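Local coordinates for biotin protein ligase-like protein of unknown function (Silicibacter sp., PDB 3BFM) that is of unknown function but resembles biotin protein ligases and, by family, may act on biotin- or lipoate-like acyl groups, at residues L68-V73 with E180-E185. Sequence-based numbering, arbitrary orientation.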
loop_
_atom_site.group_PDB
_atom_site.type_symbol
_atom_site.label_atom_id
_atom_site.label_comp_id
_atom_site.label_asym_id
_atom_site.label_seq_id
_atom_site.Cartn_x
_atom_site.Cartn_y
_atom_site.Cartn_z
ATOM N N LEU A 68 14.371 -7.150 -6.523
ATOM C CA LEU A 68 15.090 -8.267 -5.863
ATOM C C LEU A 68 16.055 -7.784 -4.757
ATOM O O LEU A 68 15.883 -8.157 -3.573
ATOM C CB LEU A 68 15.796 -9.170 -6.883
ATOM C CG LEU A 68 16.557 -10.367 -6.334
ATOM C CD1 LEU A 68 15.579 -11.252 -5.548
ATOM C CD2 LEU A 68 17.198 -11.170 -7.451
ATOM N N PRO A 69 17.074 -6.952 -5.108
ATOM C CA PRO A 69 17.907 -6.394 -4.025
ATOM C C PRO A 69 17.164 -5.634 -2.936
ATOM O O PRO A 69 17.477 -5.776 -1.744
ATOM C CB PRO A 69 18.908 -5.501 -4.762
ATOM C CG PRO A 69 18.525 -5.518 -6.172
ATOM C CD PRO A 69 17.624 -6.624 -6.444
ATOM N N VAL A 70 16.175 -4.849 -3.336
ATOM C CA VAL A 70 15.322 -4.166 -2.385
ATOM C C VAL A 70 14.705 -5.122 -1.376
ATOM O O VAL A 70 14.760 -4.851 -0.180
ATOM C CB VAL A 70 14.244 -3.322 -3.081
ATOM C CG1 VAL A 70 13.136 -2.904 -2.083
ATOM C CG2 VAL A 70 14.833 -2.097 -3.785
ATOM N N CYS A 71 14.114 -6.230 -1.830
ATOM C CA CYS A 71 13.483 -7.174 -0.898
ATOM C C CYS A 71 14.516 -8.002 -0.112
ATOM O O CYS A 71 14.240 -8.519 0.969
ATOM C CB CYS A 71 12.518 -8.084 -1.646
ATOM S SG CYS A 71 11.056 -7.150 -2.232
ATOM N N GLY A 72 15.731 -8.117 -0.654
ATOM C CA GLY A 72 16.832 -8.693 0.083
ATOM C C GLY A 72 17.254 -7.831 1.243
ATOM O O GLY A 72 17.477 -8.332 2.345
ATOM N N VAL A 73 17.373 -6.528 1.013
ATOM C CA VAL A 73 17.662 -5.572 2.089
ATOM C C VAL A 73 16.539 -5.614 3.120
ATOM O O VAL A 73 16.769 -5.611 4.351
ATOM C CB VAL A 73 17.832 -4.136 1.559
ATOM C CG1 VAL A 73 18.039 -3.164 2.711
ATOM C CG2 VAL A 73 18.985 -4.032 0.562
ATOM N N GLU A 180 20.376 5.275 -5.148
ATOM C CA GLU A 180 21.769 5.336 -4.721
ATOM C C GLU A 180 21.968 4.805 -3.295
ATOM O O GLU A 180 22.906 4.053 -3.033
ATOM C CB GLU A 180 22.295 6.769 -4.827
ATOM C CG GLU A 180 23.779 6.858 -4.708
ATOM N N THR A 181 21.079 5.176 -2.380
ATOM C CA THR A 181 21.145 4.699 -1.000
ATOM C C THR A 181 20.884 3.186 -0.929
ATOM O O THR A 181 21.532 2.451 -0.184
ATOM C CB THR A 181 20.103 5.413 -0.125
ATOM O OG1 THR A 181 20.321 6.830 -0.187
ATOM C CG2 THR A 181 20.170 4.943 1.300
ATOM N N ILE A 182 19.927 2.727 -1.729
ATOM C CA ILE A 182 19.638 1.304 -1.829
ATOM C C ILE A 182 20.856 0.556 -2.292
ATOM O O ILE A 182 21.206 -0.476 -1.709
ATOM C CB ILE A 182 18.438 1.068 -2.768
ATOM C CG1 ILE A 182 17.175 1.563 -2.045
ATOM C CG2 ILE A 182 18.322 -0.427 -3.165
ATOM C CD1 ILE A 182 15.993 1.778 -2.941
ATOM N N HIS A 183 21.526 1.079 -3.316
ATOM C CA HIS A 183 22.755 0.458 -3.789
ATOM C C HIS A 183 23.772 0.288 -2.667
ATOM O O HIS A 183 24.404 -0.761 -2.534
ATOM C CB HIS A 183 23.383 1.246 -4.945
ATOM C CG HIS A 183 22.994 0.744 -6.295
ATOM N ND1 HIS A 183 23.577 -0.356 -6.875
ATOM C CD2 HIS A 183 22.064 1.184 -7.174
ATOM C CE1 HIS A 183 23.023 -0.574 -8.054
ATOM N NE2 HIS A 183 22.110 0.358 -8.263
ATOM N N GLY A 184 23.943 1.340 -1.868
ATOM C CA GLY A 184 24.881 1.295 -0.752
ATOM C C GLY A 184 24.517 0.276 0.289
ATOM O O GLY A 184 25.379 -0.471 0.745
ATOM N N GLU A 185 23.234 0.223 0.667
ATOM C CA GLU A 185 22.791 -0.753 1.654
ATOM C C GLU A 185 23.070 -2.157 1.152
ATOM O O GLU A 185 23.577 -3.008 1.913
ATOM C CB GLU A 185 21.300 -0.618 1.933
ATOM C CG GLU A 185 20.917 0.637 2.670
ATOM C CD GLU A 185 21.612 0.786 4.011
ATOM O OE1 GLU A 185 21.660 -0.213 4.768
ATOM O OE2 GLU A 185 22.110 1.899 4.298
#
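V70 and I182 meet methyl against methyl where helices 67-82 and 179-189 approach each other. In this apolar meeting V70 CG2 lies 3.9 Å from I182 CG2 and 4.1 Å from I182 CD1, so one valine branch touches both the short branch and the chain end of the isoleucine. The two side chains cross at a slant. With CG1 of V70 anti to the backbone N (chi1 165°), CG2 lies anti to the carbonyl carbon and is the branch turned to I182. Compact beta-branched residues suit this place, since they bring methyl groups close to the backbone and have few torsions to fix.

Both segments fall within the biotin/lipoate protein ligase family region, whose mixed sheet carries helix 67-82 on one side, L68 touching L107 and I109 of strand 102-111. W170 of helix 156-175 touches V70, V73 and E185, while W174 reaches I182; F213, from a loop of the C-terminal part, touches both P69 and I182.

Three residues further along each helix the backbones stay about as far apart, V73 CA to E185 CA being 7.1 Å, but the side chains meet less closely. Here V73 CG1 rests 4.2 Å from E185 CB. Glutamate fits this partly exposed margin because its aliphatic CB meets the valine, while the chain bends about the CB-CG bond (chi2 -58°) and neither carboxylate oxygen comes within contact distance of V73.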